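Citrate synthase (Metallosphaera sedula, PDB 6ABW) probably catalyses the condensation of oxaloacetate with acetyl-CoA and water to give citrate and free CoA, a step of the tricarboxylic acid cycle. Local coordinates at residues 130-135 with 212-217; 192-197 with 348-353. All coordinates share one frame; numbering follows the deposited sequence.

Contact 1: 130-135 with 212-217; sequences DNAVKL and SDIYSC
Leu135 lies over one face of the Tyr215 ring and forms the tight part of a helix-helix contact in the mainly helical citrate synthase fold, where helix 128-151 meets the first turn of helix 214-225. The leucine methyl CD1 is 3.9 Å from the ring centroid, only 17° off the ring normal, a CH-pi contact offset toward the rim on the CD2 side. Because Leu135 CG is anti to the backbone N (chi1 -178°), the branch reaches across to the other helix, while the phenol points back toward helix 128-151, and leucine and tyrosine lie alongside each other with their tips reversed. The same CD1 also packs against Ile214 CG2 at 4.0 Å, and Ile214 CD1 touches Ala132 CB at 4.1 Å. Thr355 of helix 342-365 touches Ala132, Leu135 and Ile214, and Phe112 packs on Leu135.

The other side is looser and wetter. Asn131 and Lys134 are partly exposed; Asn131 CB comes no nearer to Ile214 CG2 than 4.5 Å, and the lysine chain, bent at chi3, carries its amino group away from the second helix. Here the Tyr215 hydroxyl is hydrogen-bonded to Arg138 and to a water. A leucine in place of Tyr215 would probably leave both the water and Arg138 without this hydroxyl partner and take from Leu135 the flat face it packs on.

At the start of the second helix, Asp213 is the N-cap, its OD1 accepting from Ser216 N, while its OD2 forms a salt bridge with Lys226 of the second subunit. Back at the wet edge, the water lies 2.7 Å from Tyr215 OH and donates to the backbone oxygen, Asn131 O, at 2.8 Å.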
loop_
_atom_site.group_PDB
_atom_site.type_symbol
_atom_site.label_atom_id
_atom_site.label_comp_id
_atom_site.label_asym_id
_atom_site.label_seq_id
_atom_site.Cartn_x
_atom_site.Cartn_y
_atom_site.Cartn_z
ATOM N N ASP A 130 20.806 -5.375 -3.887
ATOM C CA ASP A 130 21.161 -5.900 -2.577
ATOM C C ASP A 130 19.977 -5.713 -1.592
ATOM O O ASP A 130 19.746 -6.589 -0.751
ATOM C CB ASP A 130 22.393 -5.213 -1.970
ATOM C CG ASP A 130 23.748 -5.497 -2.740
ATOM O OD1 ASP A 130 23.936 -6.510 -3.457
ATOM O OD2 ASP A 130 24.670 -4.652 -2.564
ATOM N N ASN A 131 19.341 -4.551 -1.609
ATOM C CA ASN A 131 18.158 -4.293 -0.740
ATOM C C ASN A 131 17.016 -5.266 -1.055
ATOM O O ASN A 131 16.384 -5.741 -0.161
ATOM C CB ASN A 131 17.674 -2.840 -0.887
ATOM C CG ASN A 131 18.717 -1.811 -0.333
ATOM O OD1 ASN A 131 18.706 -0.619 -0.691
ATOM N ND2 ASN A 131 19.571 -2.265 0.523
ATOM N N ALA A 132 16.797 -5.577 -2.329
ATOM C CA ALA A 132 15.761 -6.549 -2.718
ATOM C C ALA A 132 16.065 -7.977 -2.239
ATOM O O ALA A 132 15.172 -8.731 -1.775
ATOM C CB ALA A 132 15.595 -6.514 -4.197
ATOM N N VAL A 133 17.351 -8.376 -2.332
ATOM C CA VAL A 133 17.774 -9.703 -1.833
ATOM C C VAL A 133 17.494 -9.857 -0.363
ATOM O O VAL A 133 16.970 -10.867 0.074
ATOM C CB VAL A 133 19.274 -9.969 -2.102
ATOM C CG1 VAL A 133 19.776 -11.220 -1.347
ATOM C CG2 VAL A 133 19.469 -10.210 -3.593
ATOM N N LYS A 134 17.811 -8.808 0.392
ATOM C CA LYS A 134 17.571 -8.855 1.829
ATOM C C LYS A 134 16.030 -8.911 2.108
ATOM O O LYS A 134 15.576 -9.568 3.034
ATOM C CB LYS A 134 18.173 -7.631 2.524
ATOM C CG LYS A 134 19.722 -7.709 2.685
ATOM C CD LYS A 134 20.284 -6.554 3.493
ATOM C CE LYS A 134 20.506 -5.324 2.612
ATOM N NZ LYS A 134 20.923 -4.207 3.494
ATOM N N LEU A 135 15.263 -8.195 1.330
ATOM C CA LEU A 135 13.800 -8.211 1.511
ATOM C C LEU A 135 13.228 -9.617 1.260
ATOM O O LEU A 135 12.329 -10.054 1.957
ATOM C CB LEU A 135 13.159 -7.159 0.543
ATOM C CG LEU A 135 11.609 -7.014 0.647
ATOM C CD1 LEU A 135 11.178 -5.621 0.190
ATOM C CD2 LEU A 135 10.866 -8.047 -0.191
ATOM N N SER A 212 9.150 5.986 -2.664
ATOM C CA SER A 212 8.970 5.243 -1.409
ATOM C C SER A 212 9.882 4.001 -1.419
ATOM O O SER A 212 10.103 3.396 -2.454
ATOM C CB SER A 212 7.491 4.892 -1.185
ATOM O OG SER A 212 7.359 4.338 0.141
ATOM N N ASP A 213 10.430 3.636 -0.258
ATOM C CA ASP A 213 11.354 2.503 -0.167
ATOM C C ASP A 213 10.735 1.157 -0.617
ATOM O O ASP A 213 9.525 0.994 -0.660
ATOM C CB ASP A 213 11.939 2.381 1.215
ATOM C CG ASP A 213 10.890 2.085 2.297
ATOM O OD1 ASP A 213 10.542 0.901 2.461
ATOM O OD2 ASP A 213 10.420 2.995 2.989
ATOM N N ILE A 214 11.611 0.278 -1.044
ATOM C CA ILE A 214 11.194 -1.013 -1.552
ATOM C C ILE A 214 10.291 -1.839 -0.632
ATOM O O ILE A 214 9.418 -2.558 -1.096
ATOM C CB ILE A 214 12.431 -1.797 -2.089
ATOM C CG1 ILE A 214 11.975 -2.839 -3.078
ATOM C CG2 ILE A 214 13.247 -2.357 -0.936
ATOM C CD1 ILE A 214 13.099 -3.279 -4.042
ATOM N N TYR A 215 10.487 -1.763 0.683
ATOM C CA TYR A 215 9.609 -2.430 1.584
ATOM C C TYR A 215 8.159 -1.887 1.527
ATOM O O TYR A 215 7.208 -2.696 1.547
ATOM C CB TYR A 215 10.116 -2.348 3.018
ATOM C CG TYR A 215 11.361 -3.206 3.262
ATOM C CD1 TYR A 215 12.611 -2.714 2.997
ATOM C CD2 TYR A 215 11.276 -4.510 3.739
ATOM C CE1 TYR A 215 13.773 -3.481 3.184
ATOM C CE2 TYR A 215 12.403 -5.255 3.985
ATOM C CZ TYR A 215 13.666 -4.759 3.676
ATOM O OH TYR A 215 14.833 -5.545 3.876
ATOM N N SER A 216 8.011 -0.556 1.398
ATOM C CA SER A 216 6.705 0.095 1.285
ATOM C C SER A 216 6.059 -0.226 -0.067
ATOM O O SER A 216 4.846 -0.317 -0.110
ATOM C CB SER A 216 6.752 1.600 1.536
ATOM O OG SER A 216 6.672 1.776 2.953
ATOM N N CYS A 217 6.867 -0.413 -1.114
ATOM C CA CYS A 217 6.338 -0.933 -2.373
ATOM C C CYS A 217 5.680 -2.303 -2.172
ATOM O O CYS A 217 4.566 -2.518 -2.648
ATOM C CB CYS A 217 7.406 -0.946 -3.469
ATOM S SG CYS A 217 8.055 0.698 -3.836
HETATM O O HOH W 1 16.757 -4.474 2.336
#

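Contact 2: 192-197 with 348-353; sequences YADHEV and LSRTLG
Two nitrogens of Arg350, NE and NH2, converge on the backbone oxygen of Tyr192. NE donates to Tyr192 O at 2.9 Å with an N-H...O angle of 149°, and NH2 reaches the same oxygen at 3.1 Å. The oxygen lies close to the guanidinium plane, whereas both donors approach it from the same face of its carbonyl plane, NH2 from well above. Bends at chi2 and chi3 (59° and 54°) fold the arginine back over the chain it holds. The third nitrogen, NH1, donates to a water at 2.9 Å, which in turn donates to His195 O. His195 N sits 3.5 Å above the guanidinium centre, buried and with no partner in the model.

Within the helical citrate synthase fold this is the loop between helices 179-191 and 199-208 packed against helix 342-365, beside the predicted active-site residues Asp325 and His270: Tyr192 OH is hydrogen-bonded to Asp325 and Ser328, and His195 comes within about 4 Å of His270 between nearest side-chain atoms. His195 is fixed at both ring nitrogens, ND1 donating to Glu196 OE2 in the ring plane and NE2 hydrogen-bonded to Tyr273, while Asp194 OD2 is hydrogen-bonded to Thr31 and His357.

Ser349 CB packs against Tyr192 CB at 3.6 Å, and its OG is hydrogen-bonded to Leu189 O in the last turn of helix 179-191. Ala193 O takes a weak bond from Gly353 N at 3.1 Å, and Gly353 CA lies 3.7 Å from Asp194 OD1.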
loop_
_atom_site.group_PDB
_atom_site.type_symbol
_atom_site.label_atom_id
_atom_site.label_comp_id
_atom_site.label_asym_id
_atom_site.label_seq_id
_atom_site.Cartn_x
_atom_site.Cartn_y
_atom_site.Cartn_z
ATOM N N TYR A 192 5.710 -19.147 -9.071
ATOM C CA TYR A 192 4.913 -18.008 -8.746
ATOM C C TYR A 192 5.662 -16.650 -8.771
ATOM O O TYR A 192 5.055 -15.616 -8.447
ATOM C CB TYR A 192 4.186 -18.255 -7.401
ATOM C CG TYR A 192 2.827 -18.922 -7.413
ATOM C CD1 TYR A 192 1.887 -18.683 -8.451
ATOM C CD2 TYR A 192 2.398 -19.685 -6.347
ATOM C CE1 TYR A 192 0.616 -19.184 -8.386
ATOM C CE2 TYR A 192 1.121 -20.204 -6.296
ATOM C CZ TYR A 192 0.219 -19.951 -7.340
ATOM O OH TYR A 192 -1.095 -20.437 -7.265
ATOM N N ALA A 193 6.951 -16.643 -9.220
ATOM C CA ALA A 193 7.796 -15.485 -9.007
ATOM C C ALA A 193 7.289 -14.258 -9.746
ATOM O O ALA A 193 7.370 -13.172 -9.190
ATOM C CB ALA A 193 9.249 -15.749 -9.324
ATOM N N ASP A 194 6.827 -14.372 -10.995
ATOM C CA ASP A 194 6.335 -13.225 -11.700
ATOM C C ASP A 194 5.363 -13.619 -12.817
ATOM O O ASP A 194 5.553 -14.678 -13.408
ATOM C CB ASP A 194 7.464 -12.430 -12.404
ATOM C CG ASP A 194 6.962 -11.029 -12.823
ATOM O OD1 ASP A 194 6.248 -10.328 -11.998
ATOM O OD2 ASP A 194 7.145 -10.640 -13.999
ATOM N N HIS A 195 4.360 -12.790 -13.067
ATOM C CA HIS A 195 3.439 -13.038 -14.193
ATOM C C HIS A 195 2.529 -11.849 -14.440
ATOM O O HIS A 195 1.752 -11.455 -13.524
ATOM C CB HIS A 195 2.550 -14.232 -13.874
ATOM C CG HIS A 195 2.089 -15.020 -15.061
ATOM N ND1 HIS A 195 0.827 -14.879 -15.587
ATOM C CD2 HIS A 195 2.709 -15.959 -15.795
ATOM C CE1 HIS A 195 0.725 -15.677 -16.637
ATOM N NE2 HIS A 195 1.845 -16.336 -16.788
ATOM N N GLU A 196 2.600 -11.259 -15.627
ATOM C CA GLU A 196 1.667 -10.158 -16.001
ATOM C C GLU A 196 1.873 -8.968 -15.019
ATOM O O GLU A 196 2.907 -8.896 -14.329
ATOM C CB GLU A 196 0.213 -10.652 -16.012
ATOM C CG GLU A 196 -0.162 -11.711 -17.044
ATOM C CD GLU A 196 -1.531 -12.365 -16.739
ATOM O OE1 GLU A 196 -2.568 -11.913 -17.270
ATOM O OE2 GLU A 196 -1.586 -13.347 -15.935
ATOM N N VAL A 197 0.914 -8.046 -14.990
ATOM C CA VAL A 197 0.986 -6.897 -14.135
ATOM C C VAL A 197 -0.365 -6.821 -13.427
ATOM O O VAL A 197 -1.237 -6.028 -13.780
ATOM C CB VAL A 197 1.292 -5.593 -14.913
ATOM C CG1 VAL A 197 1.526 -4.447 -13.948
ATOM C CG2 VAL A 197 2.472 -5.717 -15.838
ATOM N N LEU A 348 5.075 -14.758 -0.907
ATOM C CA LEU A 348 6.494 -15.082 -0.661
ATOM C C LEU A 348 7.315 -15.155 -1.983
ATOM O O LEU A 348 8.341 -14.506 -2.155
ATOM C CB LEU A 348 6.622 -16.373 0.123
ATOM C CG LEU A 348 8.064 -16.858 0.386
ATOM C CD1 LEU A 348 9.001 -15.875 1.037
ATOM C CD2 LEU A 348 8.042 -18.186 1.165
ATOM N N SER A 349 6.777 -15.916 -2.927
ATOM C CA SER A 349 7.351 -16.053 -4.244
ATOM C C SER A 349 7.331 -14.749 -5.052
ATOM O O SER A 349 8.357 -14.314 -5.637
ATOM C CB SER A 349 6.512 -17.121 -4.935
ATOM O OG SER A 349 6.928 -17.233 -6.274
ATOM N N ARG A 350 6.160 -14.116 -5.064
ATOM C CA ARG A 350 5.945 -12.934 -5.874
ATOM C C ARG A 350 6.717 -11.689 -5.359
ATOM O O ARG A 350 6.928 -10.770 -6.141
ATOM C CB ARG A 350 4.444 -12.671 -6.041
ATOM C CG ARG A 350 4.014 -11.510 -6.924
ATOM C CD ARG A 350 4.528 -11.648 -8.349
ATOM N NE ARG A 350 4.169 -12.931 -8.953
ATOM C CZ ARG A 350 3.084 -13.187 -9.725
ATOM N NH1 ARG A 350 2.265 -12.223 -10.126
ATOM N NH2 ARG A 350 2.841 -14.404 -10.160
ATOM N N THR A 351 7.224 -11.707 -4.128
ATOM C CA THR A 351 8.114 -10.619 -3.706
ATOM C C THR A 351 9.280 -10.438 -4.669
ATOM O O THR A 351 9.687 -9.291 -4.901
ATOM C CB THR A 351 8.680 -10.740 -2.261
ATOM O OG1 THR A 351 9.466 -11.943 -2.140
ATOM C CG2 THR A 351 7.552 -10.698 -1.265
ATOM N N LEU A 352 9.700 -11.543 -5.364
ATOM C CA LEU A 352 10.758 -11.417 -6.300
ATOM C C LEU A 352 10.330 -10.620 -7.482
ATOM O O LEU A 352 11.034 -9.677 -7.825
ATOM C CB LEU A 352 11.274 -12.762 -6.745
ATOM C CG LEU A 352 12.393 -12.738 -7.779
ATOM C CD1 LEU A 352 13.570 -11.926 -7.253
ATOM C CD2 LEU A 352 12.890 -14.170 -8.143
ATOM N N GLY A 353 9.191 -10.954 -8.079
ATOM C CA GLY A 353 8.648 -10.174 -9.195
ATOM C C GLY A 353 8.298 -8.736 -8.839
ATOM O O GLY A 353 8.631 -7.821 -9.592
HETATM O O HOH W 2 -0.199 -13.009 -11.424
#

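Both contacts are largely buried, but contact 2 lies about 6 Å from the centre of the chain and contact 1 about 16 Å, where one edge meets solvent and the second subunit is near. The pair illustrates how a helical fold can join helices through apolar side chains (contact 1) and a loop to a helix through hydrogen bonds; in contact 2, beside the predicted active site, these run from one arginine and a backbone N-H to loop carbonyl oxygens. Helix 342-365 serves both, giving segment 348-353 to contact 2 and, two residues further on, Thr355 to the apolar side of contact 1. They meet where Leu135 CD2 packs on Thr351 CB at 4.0 Å.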